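Local structure of alcohol oxidase (Myceliophthora thermophila, 6F74) at residues W174-R179 with A209-D214; H314-A319 with Y371-W376; S437-P442 with H490-V495; A561-A566 with T580-E585. The protein binds FAD as a flavoprotein of the vanillyl-alcohol oxidase type and probably uses it to oxidise a substrate with molecular oxygen. All coordinates share one frame; numbering follows the deposited sequence.

In the fold
Along the chain the four contacts follow one another in series, each closing before the next opens. Interaction 1 lies in the FAD-binding domain, with Leu175 touching the cofactor. Interactions 2 and 3 both reach the seven-stranded antiparallel sheet: interaction 2 pairs strands 311-320 and 370-378 near one border, interaction 3 packs a loop on the opposite border strand, 435-440, their centres about 23 Å apart. Interaction 4 joins helix 560-570 to the loop that follows it, its nearest atoms about 6 Å from interaction 3. Interactions 2 and 4 are the farthest apart, about 39 Å between centres. Interaction 1 thus reaches the flavin directly, interaction 3 brings the Trp493 side chain to about 8 Å from it, and interactions 2 and 4 lie farther out.

Interaction 1. Residues W174-R179 with A209-D214; sequences WLHSFR and AYQWRD
Gln211 OE1 receives two donors in the FAD-binding domain of this VAO-type flavoprotein: Arg179 NH2 reaches it in a weak bond of 3.1 Å, bent to 122° at the hydrogen, and a water that also meets His176 NE2 donates to it. Gln211 NE2 is held by Ser233 O. The contact joins the turn after strand 171-174 to the start of helix 212-221, where Gln211 occupies the N-cap position and its N donates to Asp214 OD2 at 2.9 Å. Arg179 CG lies over one face of the Tyr210 ring, toward its rim, 4.0 Å from the centroid in a CH-pi contact, while Tyr210 OH bonds to Gly181 N. An alanine in place of Tyr210 would probably leave Arg179 CG without its ring and the Gly181 amide without its hydroxyl mate. Arg179 NH2 also makes a long salt bridge of 3.8 Å to Asp214 OD2. Where Leu175 touches FAD, Ala209 CB meets Leu175 CB at 3.7 Å, and Ala209 N donates to Phe178 O at 2.9 Å.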
loop_
_atom_site.group_PDB
_atom_site.type_symbol
_atom_site.label_atom_id
_atom_site.label_comp_id
_atom_site.label_asym_id
_atom_site.label_seq_id
_atom_site.Cartn_x
_atom_site.Cartn_y
_atom_site.Cartn_z
ATOM N N TRP A 174 17.750 -5.238 2.292
ATOM C CA TRP A 174 16.886 -5.692 1.179
ATOM C C TRP A 174 16.524 -7.176 1.350
ATOM O O TRP A 174 17.385 -8.053 1.295
ATOM C CB TRP A 174 17.622 -5.465 -0.133
ATOM C CG TRP A 174 16.808 -5.607 -1.380
ATOM C CD1 TRP A 174 15.463 -5.335 -1.544
ATOM C CD2 TRP A 174 17.284 -6.028 -2.651
ATOM N NE1 TRP A 174 15.091 -5.579 -2.847
ATOM C CE2 TRP A 174 16.190 -6.000 -3.549
ATOM C CE3 TRP A 174 18.535 -6.409 -3.130
ATOM C CZ2 TRP A 174 16.315 -6.339 -4.901
ATOM C CZ3 TRP A 174 18.664 -6.759 -4.478
ATOM C CH2 TRP A 174 17.550 -6.721 -5.343
ATOM N N LEU A 175 15.236 -7.446 1.564
ATOM C CA LEU A 175 14.757 -8.787 1.903
ATOM C C LEU A 175 14.219 -9.579 0.727
ATOM O O LEU A 175 13.728 -10.689 0.905
ATOM C CB LEU A 175 13.716 -8.670 3.008
ATOM C CG LEU A 175 14.288 -8.079 4.312
ATOM C CD1 LEU A 175 13.142 -7.803 5.276
ATOM C CD2 LEU A 175 15.326 -8.995 4.954
ATOM N N HIS A 176 14.355 -9.051 -0.482
ATOM C CA HIS A 176 13.694 -9.623 -1.673
ATOM C C HIS A 176 14.114 -11.071 -1.965
ATOM O O HIS A 176 13.326 -11.848 -2.460
ATOM C CB HIS A 176 13.929 -8.700 -2.860
ATOM C CG HIS A 176 13.242 -9.120 -4.115
ATOM N ND1 HIS A 176 13.930 -9.449 -5.256
ATOM C CD2 HIS A 176 11.930 -9.217 -4.422
ATOM C CE1 HIS A 176 13.071 -9.762 -6.207
ATOM N NE2 HIS A 176 11.854 -9.592 -5.739
ATOM N N SER A 177 15.346 -11.454 -1.634
ATOM C CA SER A 177 15.784 -12.868 -1.770
ATOM C C SER A 177 15.805 -13.664 -0.464
ATOM O O SER A 177 16.454 -14.710 -0.390
ATOM C CB SER A 177 17.170 -12.937 -2.414
ATOM O OG SER A 177 17.212 -12.172 -3.596
ATOM N N PHE A 178 15.111 -13.192 0.568
ATOM C CA PHE A 178 15.038 -13.896 1.839
ATOM C C PHE A 178 13.797 -14.746 1.770
ATOM O O PHE A 178 12.708 -14.307 2.147
ATOM C CB PHE A 178 15.017 -12.907 3.014
ATOM C CG PHE A 178 14.918 -13.568 4.357
ATOM C CD1 PHE A 178 15.961 -14.340 4.854
ATOM C CD2 PHE A 178 13.765 -13.431 5.126
ATOM C CE1 PHE A 178 15.862 -14.957 6.089
ATOM C CE2 PHE A 178 13.680 -14.025 6.386
ATOM C CZ PHE A 178 14.728 -14.802 6.858
ATOM N N ARG A 179 13.962 -15.970 1.264
ATOM C CA ARG A 179 12.840 -16.791 0.836
ATOM C C ARG A 179 13.056 -18.249 1.257
ATOM O O ARG A 179 13.777 -18.973 0.577
ATOM C CB ARG A 179 12.715 -16.686 -0.675
ATOM C CG ARG A 179 12.242 -15.293 -1.124
ATOM C CD ARG A 179 12.017 -15.210 -2.626
ATOM N NE ARG A 179 10.955 -14.246 -2.903
ATOM C CZ ARG A 179 11.062 -13.191 -3.710
ATOM N NH1 ARG A 179 12.193 -12.979 -4.442
ATOM N NH2 ARG A 179 10.043 -12.333 -3.794
ATOM N N ALA A 209 10.237 -13.056 2.883
ATOM C CA ALA A 209 9.660 -11.828 2.331
ATOM C C ALA A 209 9.127 -12.077 0.913
ATOM O O ALA A 209 9.550 -11.453 -0.071
ATOM C CB ALA A 209 10.684 -10.737 2.312
ATOM N N TYR A 210 8.173 -13.006 0.835
ATOM C CA TYR A 210 7.536 -13.340 -0.409
ATOM C C TYR A 210 6.585 -12.217 -0.850
ATOM O O TYR A 210 6.211 -11.339 -0.060
ATOM C CB TYR A 210 6.824 -14.686 -0.282
ATOM C CG TYR A 210 7.765 -15.857 -0.278
ATOM C CD1 TYR A 210 8.209 -16.419 -1.483
ATOM C CD2 TYR A 210 8.225 -16.414 0.916
ATOM C CE1 TYR A 210 9.074 -17.485 -1.509
ATOM C CE2 TYR A 210 9.091 -17.501 0.909
ATOM C CZ TYR A 210 9.520 -18.028 -0.311
ATOM O OH TYR A 210 10.378 -19.118 -0.339
ATOM N N GLN A 211 6.247 -12.250 -2.125
ATOM C CA GLN A 211 5.227 -11.372 -2.706
ATOM C C GLN A 211 3.918 -12.146 -2.724
ATOM O O GLN A 211 3.912 -13.367 -2.509
ATOM C CB GLN A 211 5.651 -10.928 -4.088
ATOM C CG GLN A 211 6.886 -10.044 -4.055
ATOM C CD GLN A 211 7.525 -9.912 -5.432
ATOM O OE1 GLN A 211 8.242 -10.807 -5.857
ATOM N NE2 GLN A 211 7.292 -8.789 -6.116
ATOM N N TRP A 212 2.806 -11.436 -2.915
ATOM C CA TRP A 212 1.499 -12.103 -3.001
ATOM C C TRP A 212 1.423 -13.146 -4.119
ATOM O O TRP A 212 0.800 -14.218 -3.933
ATOM C CB TRP A 212 0.346 -11.104 -3.101
ATOM C CG TRP A 212 0.056 -10.570 -1.757
ATOM C CD1 TRP A 212 0.247 -9.310 -1.326
ATOM C CD2 TRP A 212 -0.418 -11.325 -0.637
ATOM N NE1 TRP A 212 -0.088 -9.216 0.011
ATOM C CE2 TRP A 212 -0.492 -10.446 0.454
ATOM C CE3 TRP A 212 -0.783 -12.660 -0.455
ATOM C CZ2 TRP A 212 -0.926 -10.848 1.711
ATOM C CZ3 TRP A 212 -1.223 -13.061 0.802
ATOM C CH2 TRP A 212 -1.285 -12.161 1.867
ATOM N N ARG A 213 2.091 -12.871 -5.233
ATOM C CA ARG A 213 2.121 -13.825 -6.334
ATOM C C ARG A 213 2.541 -15.217 -5.832
ATOM O O ARG A 213 1.913 -16.204 -6.155
ATOM C CB ARG A 213 3.069 -13.364 -7.426
ATOM C CG ARG A 213 2.835 -14.122 -8.716
ATOM C CD ARG A 213 3.657 -13.458 -9.844
ATOM N NE ARG A 213 3.013 -12.219 -10.337
ATOM C CZ ARG A 213 1.905 -12.206 -11.074
ATOM N NH1 ARG A 213 1.335 -13.365 -11.468
ATOM N NH2 ARG A 213 1.378 -11.039 -11.472
ATOM N N ASP A 214 3.564 -15.262 -5.000
ATOM C CA ASP A 214 4.158 -16.528 -4.536
ATOM C C ASP A 214 3.194 -17.256 -3.606
ATOM O O ASP A 214 3.046 -18.474 -3.672
ATOM C CB ASP A 214 5.479 -16.244 -3.804
ATOM C CG ASP A 214 6.430 -15.357 -4.610
ATOM O OD1 ASP A 214 6.838 -15.768 -5.702
ATOM O OD2 ASP A 214 6.774 -14.227 -4.172
HETATM O O HOH W 1 10.642 -10.208 -7.957
#

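Interaction 2. Residues H314-A319 with Y371-W376; sequences HRLAIA and YTHGFW
Neighbouring antiparallel strands of the seven-stranded sheet meet here, 314-319 against 371-376, with segment axes 4.7 Å apart. Hydrogen-bonded pairs His314-Phe375, Leu316-His373 and Ile318-Tyr371 supply six backbone bonds, the shortest from His314 N to Phe375 O at 2.7 Å. The side chains of these pairs share one face of the sheet, where the His373 imidazole is central. Its CG stands between the backbone N and the carbonyl carbon (chi1 82°), which brings the ring toward the neighbouring strand and against Leu316 CB. That CB lies over one face of the ring, 3.6 Å from the centroid in a CH-pi contact, and Phe375 CD2 lies over the opposite face, toward its rim. Tyr371 OH and His373 ND1 share a hydrogen bond of 2.8 Å, while His314 ND1 donates weakly to His373 NE2 at 3.1 Å. Both imidazole nitrogens of His373 are therefore engaged, which probably restrains its rotation. Alongside, Ile318 CD1 rests 3.8 Å from Tyr371 CD1. Helix 328-346 packs on this face through contacts with Ile318, Tyr371 and Phe375; strand 403-412 flanks 314-319, contributing Ser407 to His314 NE2, and strand 349-356 flanks 371-376.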
loop_
_atom_site.group_PDB
_atom_site.type_symbol
_atom_site.label_atom_id
_atom_site.label_comp_id
_atom_site.label_asym_id
_atom_site.label_seq_id
_atom_site.Cartn_x
_atom_site.Cartn_y
_atom_site.Cartn_z
ATOM N N HIS A 314 -19.693 -7.819 -11.161
ATOM C CA HIS A 314 -20.579 -6.827 -11.742
ATOM C C HIS A 314 -19.752 -5.714 -12.345
ATOM O O HIS A 314 -19.045 -5.037 -11.630
ATOM C CB HIS A 314 -21.469 -6.222 -10.651
ATOM C CG HIS A 314 -22.397 -5.158 -11.143
ATOM N ND1 HIS A 314 -22.502 -3.929 -10.540
ATOM C CD2 HIS A 314 -23.294 -5.156 -12.161
ATOM C CE1 HIS A 314 -23.413 -3.208 -11.178
ATOM N NE2 HIS A 314 -23.904 -3.930 -12.168
ATOM N N ARG A 315 -19.835 -5.540 -13.654
ATOM C CA ARG A 315 -19.142 -4.445 -14.320
ATOM C C ARG A 315 -20.118 -3.315 -14.620
ATOM O O ARG A 315 -21.081 -3.508 -15.347
ATOM C CB ARG A 315 -18.430 -4.954 -15.574
ATOM C CG ARG A 315 -17.229 -5.873 -15.252
ATOM C CD ARG A 315 -15.971 -5.081 -14.842
ATOM N NE ARG A 315 -14.770 -5.956 -14.809
ATOM C CZ ARG A 315 -13.812 -6.006 -15.757
ATOM N NH1 ARG A 315 -13.831 -5.229 -16.863
ATOM N NH2 ARG A 315 -12.759 -6.819 -15.604
ATOM N N LEU A 316 -19.871 -2.143 -14.061
ATOM C CA LEU A 316 -20.769 -0.998 -14.247
ATOM C C LEU A 316 -19.998 0.127 -14.883
ATOM O O LEU A 316 -18.890 0.383 -14.482
ATOM C CB LEU A 316 -21.331 -0.498 -12.904
ATOM C CG LEU A 316 -22.261 0.745 -12.928
ATOM C CD1 LEU A 316 -23.607 0.424 -13.570
ATOM C CD2 LEU A 316 -22.475 1.264 -11.519
ATOM N N ALA A 317 -20.602 0.820 -15.830
ATOM C CA ALA A 317 -19.993 1.982 -16.428
ATOM C C ALA A 317 -21.047 3.044 -16.684
ATOM O O ALA A 317 -22.156 2.741 -17.135
ATOM C CB ALA A 317 -19.285 1.615 -17.719
ATOM N N ILE A 318 -20.676 4.275 -16.386
ATOM C CA ILE A 318 -21.576 5.423 -16.422
ATOM C C ILE A 318 -20.852 6.548 -17.139
ATOM O O ILE A 318 -19.739 6.901 -16.743
ATOM C CB ILE A 318 -21.914 5.948 -15.003
ATOM C CG1 ILE A 318 -22.387 4.821 -14.091
ATOM C CG2 ILE A 318 -22.915 7.082 -15.092
ATOM C CD1 ILE A 318 -22.573 5.201 -12.649
ATOM N N ALA A 319 -21.503 7.132 -18.133
ATOM C CA ALA A 319 -20.958 8.272 -18.834
ATOM C C ALA A 319 -22.032 9.292 -19.122
ATOM O O ALA A 319 -23.190 8.904 -19.283
ATOM C CB ALA A 319 -20.356 7.828 -20.162
ATOM N N TYR A 371 -17.578 7.052 -14.747
ATOM C CA TYR A 371 -17.383 6.204 -13.585
ATOM C C TYR A 371 -17.401 4.786 -14.090
ATOM O O TYR A 371 -18.254 4.435 -14.904
ATOM C CB TYR A 371 -18.549 6.364 -12.580
ATOM C CG TYR A 371 -18.562 5.304 -11.491
ATOM C CD1 TYR A 371 -19.062 4.001 -11.724
ATOM C CD2 TYR A 371 -18.043 5.583 -10.226
ATOM C CE1 TYR A 371 -19.025 3.028 -10.715
ATOM C CE2 TYR A 371 -18.010 4.622 -9.234
ATOM C CZ TYR A 371 -18.507 3.356 -9.472
ATOM O OH TYR A 371 -18.486 2.453 -8.436
ATOM N N THR A 372 -16.513 3.956 -13.557
ATOM C CA THR A 372 -16.523 2.548 -13.868
ATOM C C THR A 372 -16.203 1.754 -12.626
ATOM O O THR A 372 -15.505 2.242 -11.748
ATOM C CB THR A 372 -15.526 2.197 -15.014
ATOM O OG1 THR A 372 -15.833 0.896 -15.476
ATOM C CG2 THR A 372 -14.112 2.223 -14.580
ATOM N N HIS A 373 -16.700 0.530 -12.531
ATOM C CA HIS A 373 -16.297 -0.355 -11.436
ATOM C C HIS A 373 -16.310 -1.830 -11.776
ATOM O O HIS A 373 -16.991 -2.249 -12.707
ATOM C CB HIS A 373 -17.074 -0.055 -10.128
ATOM C CG HIS A 373 -18.443 -0.670 -10.001
ATOM N ND1 HIS A 373 -19.484 0.012 -9.425
ATOM C CD2 HIS A 373 -18.918 -1.919 -10.245
ATOM C CE1 HIS A 373 -20.557 -0.760 -9.384
ATOM N NE2 HIS A 373 -20.244 -1.939 -9.881
ATOM N N GLY A 374 -15.520 -2.575 -10.998
ATOM C CA GLY A 374 -15.538 -4.030 -10.920
ATOM C C GLY A 374 -15.865 -4.391 -9.471
ATOM O O GLY A 374 -15.001 -4.265 -8.575
ATOM N N PHE A 375 -17.130 -4.752 -9.241
ATOM C CA PHE A 375 -17.609 -5.214 -7.960
ATOM C C PHE A 375 -17.923 -6.702 -8.077
ATOM O O PHE A 375 -17.971 -7.268 -9.184
ATOM C CB PHE A 375 -18.881 -4.469 -7.504
ATOM C CG PHE A 375 -18.671 -3.039 -7.008
ATOM C CD1 PHE A 375 -17.403 -2.426 -6.923
ATOM C CD2 PHE A 375 -19.785 -2.296 -6.603
ATOM C CE1 PHE A 375 -17.270 -1.137 -6.459
ATOM C CE2 PHE A 375 -19.652 -0.991 -6.136
ATOM C CZ PHE A 375 -18.380 -0.411 -6.066
ATOM N N TRP A 376 -18.163 -7.326 -6.931
ATOM C CA TRP A 376 -18.426 -8.764 -6.899
ATOM C C TRP A 376 -19.066 -9.223 -5.618
ATOM O O TRP A 376 -18.935 -8.575 -4.573
ATOM C CB TRP A 376 -17.137 -9.538 -7.122
ATOM C CG TRP A 376 -15.913 -8.946 -6.429
ATOM C CD1 TRP A 376 -15.586 -9.034 -5.111
ATOM C CD2 TRP A 376 -14.865 -8.213 -7.052
ATOM N NE1 TRP A 376 -14.407 -8.379 -4.864
ATOM C CE2 TRP A 376 -13.933 -7.877 -6.043
ATOM C CE3 TRP A 376 -14.622 -7.798 -8.367
ATOM C CZ2 TRP A 376 -12.779 -7.138 -6.311
ATOM C CZ3 TRP A 376 -13.484 -7.081 -8.633
ATOM C CH2 TRP A 376 -12.563 -6.757 -7.606
HETATM O O HOH W 2 -17.138 -1.459 -15.950
#

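Interaction 3. Residues S437-P442 with H490-V495; sequences SRLINP and HPAWRV
Leu439 leaves its strand with CB directed at the 490-495 loop. CG, anti to the carbonyl carbon (chi1 -84°), carries the branch onward, and CD2 does the touching. This one methyl lies 3.5 Å from Trp493 N and also meets Ala492 CB. It sits over one face of the indole, 3.8 Å from the centroid of its five-membered ring, a CH-pi contact. Strand 435-440 forms a border of the seven-stranded antiparallel sheet, and the facing loop, which leads into the adjacent strand 498-503, makes a short helical bend in which Trp493 N bonds to His490 O. Trp493 lies near Tyr540 and His246, two FAD-binding residues, with its side chain about 8 Å from the cofactor. An alanine in place of Trp493 would probably open a gap over the Leu439 methyl and beside Tyr540, giving these groups more freedom to shift. Farther along, Pro442 CD approaches Val495 O to 3.2 Å, and Asn441 CB stands 4.3 Å from Val495 CG2.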
loop_
_atom_site.group_PDB
_atom_site.type_symbol
_atom_site.label_atom_id
_atom_site.label_comp_id
_atom_site.label_asym_id
_atom_site.label_seq_id
_atom_site.Cartn_x
_atom_site.Cartn_y
_atom_site.Cartn_z
ATOM N N SER A 437 -6.612 9.525 1.702
ATOM C CA SER A 437 -7.631 8.482 1.850
ATOM C C SER A 437 -8.466 8.769 3.086
ATOM O O SER A 437 -7.991 9.374 4.077
ATOM C CB SER A 437 -7.035 7.071 1.887
ATOM O OG SER A 437 -5.992 6.901 2.839
ATOM N N ARG A 438 -9.740 8.409 2.967
ATOM C CA ARG A 438 -10.697 8.613 4.025
ATOM C C ARG A 438 -11.662 7.444 4.095
ATOM O O ARG A 438 -12.344 7.115 3.113
ATOM C CB ARG A 438 -11.451 9.916 3.836
ATOM C CG ARG A 438 -12.162 10.370 5.114
ATOM C CD ARG A 438 -11.178 10.909 6.127
ATOM N NE ARG A 438 -11.789 11.229 7.411
ATOM C CZ ARG A 438 -11.102 11.416 8.548
ATOM N NH1 ARG A 438 -9.763 11.313 8.580
ATOM N NH2 ARG A 438 -11.764 11.707 9.666
ATOM N N LEU A 439 -11.675 6.791 5.250
ATOM C CA LEU A 439 -12.654 5.762 5.529
ATOM C C LEU A 439 -13.996 6.477 5.724
ATOM O O LEU A 439 -14.049 7.519 6.387
ATOM C CB LEU A 439 -12.266 4.949 6.752
ATOM C CG LEU A 439 -11.280 3.779 6.565
ATOM C CD1 LEU A 439 -9.914 4.255 6.046
ATOM C CD2 LEU A 439 -11.106 3.092 7.916
ATOM N N ILE A 440 -15.054 5.935 5.127
ATOM C CA ILE A 440 -16.397 6.547 5.151
ATOM C C ILE A 440 -17.397 5.664 5.900
ATOM O O ILE A 440 -17.646 4.527 5.486
ATOM C CB ILE A 440 -16.934 6.782 3.723
ATOM C CG1 ILE A 440 -15.925 7.561 2.880
ATOM C CG2 ILE A 440 -18.251 7.521 3.752
ATOM C CD1 ILE A 440 -15.475 8.899 3.432
ATOM N N ASN A 441 -17.955 6.204 6.991
ATOM C CA ASN A 441 -19.004 5.515 7.777
ATOM C C ASN A 441 -20.394 5.781 7.154
ATOM O O ASN A 441 -20.606 6.838 6.556
ATOM C CB ASN A 441 -18.968 5.970 9.241
ATOM C CG ASN A 441 -19.204 7.461 9.396
ATOM O OD1 ASN A 441 -18.515 8.263 8.781
ATOM N ND2 ASN A 441 -20.211 7.832 10.198
ATOM N N PRO A 442 -21.350 4.841 7.292
ATOM C CA PRO A 442 -22.648 5.020 6.611
ATOM C C PRO A 442 -23.380 6.324 6.913
ATOM O O PRO A 442 -24.023 6.892 6.023
ATOM C CB PRO A 442 -23.487 3.849 7.116
ATOM C CG PRO A 442 -22.509 2.843 7.600
ATOM C CD PRO A 442 -21.307 3.597 8.080
ATOM N N HIS A 490 -7.008 0.220 13.084
ATOM C CA HIS A 490 -7.747 1.481 13.291
ATOM C C HIS A 490 -9.238 1.189 13.515
ATOM O O HIS A 490 -9.861 0.516 12.687
ATOM C CB HIS A 490 -7.566 2.370 12.066
ATOM C CG HIS A 490 -7.882 3.818 12.295
ATOM N ND1 HIS A 490 -9.073 4.252 12.847
ATOM C CD2 HIS A 490 -7.190 4.927 11.960
ATOM C CE1 HIS A 490 -9.063 5.576 12.900
ATOM N NE2 HIS A 490 -7.939 6.009 12.346
ATOM N N PRO A 491 -9.805 1.634 14.664
ATOM C CA PRO A 491 -11.239 1.456 14.940
ATOM C C PRO A 491 -12.206 1.782 13.773
ATOM O O PRO A 491 -13.191 1.055 13.557
ATOM C CB PRO A 491 -11.479 2.422 16.088
ATOM C CG PRO A 491 -10.183 2.469 16.815
ATOM C CD PRO A 491 -9.126 2.313 15.777
ATOM N N ALA A 492 -11.932 2.863 13.047
ATOM C CA ALA A 492 -12.787 3.274 11.934
ATOM C C ALA A 492 -13.041 2.172 10.896
ATOM O O ALA A 492 -14.088 2.147 10.277
ATOM C CB ALA A 492 -12.218 4.512 11.264
ATOM N N TRP A 493 -12.099 1.242 10.729
ATOM C CA TRP A 493 -12.335 0.083 9.841
ATOM C C TRP A 493 -13.572 -0.712 10.236
ATOM O O TRP A 493 -14.236 -1.291 9.378
ATOM C CB TRP A 493 -11.159 -0.887 9.860
ATOM C CG TRP A 493 -10.015 -0.453 9.039
ATOM C CD1 TRP A 493 -8.788 -0.091 9.495
ATOM C CD2 TRP A 493 -9.970 -0.379 7.620
ATOM N NE1 TRP A 493 -7.970 0.204 8.436
ATOM C CE2 TRP A 493 -8.683 0.064 7.276
ATOM C CE3 TRP A 493 -10.897 -0.622 6.604
ATOM C CZ2 TRP A 493 -8.282 0.249 5.940
ATOM C CZ3 TRP A 493 -10.496 -0.434 5.277
ATOM C CH2 TRP A 493 -9.201 0.001 4.965
ATOM N N ARG A 494 -13.870 -0.725 11.536
ATOM C CA ARG A 494 -14.961 -1.500 12.044
ATOM C C ARG A 494 -16.332 -0.862 11.780
ATOM O O ARG A 494 -17.334 -1.526 11.990
ATOM C CB ARG A 494 -14.795 -1.781 13.554
ATOM C CG ARG A 494 -13.415 -2.315 13.980
ATOM C CD ARG A 494 -12.995 -3.496 13.128
ATOM N NE ARG A 494 -11.797 -4.135 13.644
ATOM C CZ ARG A 494 -11.110 -5.106 13.028
ATOM N NH1 ARG A 494 -11.500 -5.600 11.864
ATOM N NH2 ARG A 494 -10.006 -5.592 13.596
ATOM N N VAL A 495 -16.372 0.411 11.367
ATOM C CA VAL A 495 -17.632 1.101 11.021
ATOM C C VAL A 495 -17.721 1.588 9.580
ATOM O O VAL A 495 -18.794 1.985 9.153
ATOM C CB VAL A 495 -17.953 2.272 12.011
ATOM C CG1 VAL A 495 -18.112 1.756 13.436
ATOM C CG2 VAL A 495 -16.914 3.385 11.983
#

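Interaction 4. Residues A561-A566 with T580-E585; sequences AQHLAA and TCVGAE
Val582 points at helix 560-570 and sets CG1 against the backbone at His563 and Leu564, and CG2 against His563 CB. CG1, anti to the backbone N (chi1 166°), lies 3.5 Å from Leu564 N. CG2 meets His563 CB at 3.8 Å. Farther out on the same side chain, the His563 ring makes a weak hydrogen bond from NE2 to Gly488 O. Helix 560-570 belongs to the berberine and berberine-like part of the chain, and the segment facing it contains a type II beta turn from Cys581, which is disulfide-bonded to Cys578, to Ala584. Gly583 occupies a turn position with positive phi, where a side chain would be jammed against the preceding carbonyl. The Leu564 chain has its CG anti to the backbone N (chi1 -166°), and CD1 comes to rest 3.6 Å from Gly583 CA and 4.0 Å from Val582 CG1. Tyr560, one helical turn before Leu564, bonds through its OH to both Gly583 N and Glu585 OE2.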
loop_
_atom_site.group_PDB
_atom_site.type_symbol
_atom_site.label_atom_id
_atom_site.label_comp_id
_atom_site.label_asym_id
_atom_site.label_seq_id
_atom_site.Cartn_x
_atom_site.Cartn_y
_atom_site.Cartn_z
ATOM N N ALA A 561 -1.550 5.470 21.143
ATOM C CA ALA A 561 -0.849 5.387 22.424
ATOM C C ALA A 561 -0.325 3.971 22.709
ATOM O O ALA A 561 0.802 3.808 23.206
ATOM C CB ALA A 561 -1.761 5.840 23.567
ATOM N N GLN A 562 -1.122 2.967 22.374
ATOM C CA GLN A 562 -0.712 1.567 22.515
ATOM C C GLN A 562 0.314 1.183 21.479
ATOM O O GLN A 562 1.244 0.441 21.784
ATOM C CB GLN A 562 -1.907 0.631 22.383
ATOM C CG GLN A 562 -2.242 -0.153 23.627
ATOM C CD GLN A 562 -3.624 -0.796 23.548
ATOM O OE1 GLN A 562 -3.880 -1.762 24.273
ATOM N NE2 GLN A 562 -4.514 -0.275 22.661
ATOM N N HIS A 563 0.168 1.664 20.249
ATOM C CA HIS A 563 1.192 1.401 19.241
ATOM C C HIS A 563 2.524 2.003 19.687
ATOM O O HIS A 563 3.563 1.331 19.675
ATOM C CB HIS A 563 0.798 1.953 17.878
ATOM C CG HIS A 563 -0.364 1.255 17.248
ATOM N ND1 HIS A 563 -0.639 -0.077 17.449
ATOM C CD2 HIS A 563 -1.300 1.705 16.384
ATOM C CE1 HIS A 563 -1.706 -0.416 16.750
ATOM N NE2 HIS A 563 -2.139 0.652 16.107
ATOM N N LEU A 564 2.473 3.259 20.110
ATOM C CA LEU A 564 3.657 3.942 20.597
ATOM C C LEU A 564 4.322 3.230 21.766
ATOM O O LEU A 564 5.526 3.149 21.796
ATOM C CB LEU A 564 3.335 5.374 21.004
ATOM C CG LEU A 564 4.483 6.342 21.230
ATOM C CD1 LEU A 564 5.421 6.428 20.043
ATOM C CD2 LEU A 564 3.888 7.718 21.538
ATOM N N ALA A 565 3.551 2.700 22.708
ATOM C CA ALA A 565 4.154 1.965 23.832
ATOM C C ALA A 565 4.979 0.765 23.333
ATOM O O ALA A 565 6.153 0.605 23.698
ATOM C CB ALA A 565 3.098 1.535 24.849
ATOM N N ALA A 566 4.363 -0.057 22.491
ATOM C CA ALA A 566 5.052 -1.169 21.826
ATOM C C ALA A 566 6.321 -0.705 21.055
ATOM O O ALA A 566 7.357 -1.360 21.102
ATOM C CB ALA A 566 4.098 -1.889 20.899
ATOM N N THR A 580 6.451 8.824 8.948
ATOM C CA THR A 580 5.053 8.634 9.379
ATOM C C THR A 580 4.804 7.395 10.245
ATOM O O THR A 580 3.684 7.230 10.742
ATOM C CB THR A 580 3.991 8.569 8.225
ATOM O OG1 THR A 580 4.038 7.310 7.536
ATOM C CG2 THR A 580 4.113 9.729 7.252
ATOM N N CYS A 581 5.800 6.531 10.432
ATOM C CA CYS A 581 5.619 5.322 11.231
ATOM C C CYS A 581 5.440 5.738 12.679
ATOM O O CYS A 581 5.717 6.896 13.063
ATOM C CB CYS A 581 6.789 4.332 11.052
ATOM S SG CYS A 581 6.979 3.788 9.339
ATOM N N VAL A 582 4.907 4.818 13.475
ATOM C CA VAL A 582 4.612 5.134 14.868
ATOM C C VAL A 582 5.925 5.561 15.548
ATOM O O VAL A 582 6.965 4.867 15.414
ATOM C CB VAL A 582 3.979 3.922 15.571
ATOM C CG1 VAL A 582 3.974 4.100 17.073
ATOM C CG2 VAL A 582 2.557 3.709 15.042
ATOM N N GLY A 583 5.870 6.700 16.244
ATOM C CA GLY A 583 7.047 7.234 16.931
ATOM C C GLY A 583 7.956 8.136 16.132
ATOM O O GLY A 583 8.892 8.674 16.700
ATOM N N ALA A 584 7.666 8.326 14.840
ATOM C CA ALA A 584 8.542 9.078 13.943
ATOM C C ALA A 584 8.664 10.550 14.299
ATOM O O ALA A 584 9.650 11.189 13.952
ATOM C CB ALA A 584 8.067 8.921 12.493
ATOM N N GLU A 585 7.672 11.075 15.011
ATOM C CA GLU A 585 7.693 12.452 15.497
ATOM C C GLU A 585 8.787 12.760 16.515
ATOM O O GLU A 585 9.021 13.939 16.827
ATOM C CB GLU A 585 6.321 12.832 16.093
ATOM C CG GLU A 585 5.931 12.116 17.391
ATOM C CD GLU A 585 5.216 10.790 17.201
ATOM O OE1 GLU A 585 5.329 10.111 16.114
ATOM O OE2 GLU A 585 4.527 10.426 18.185
#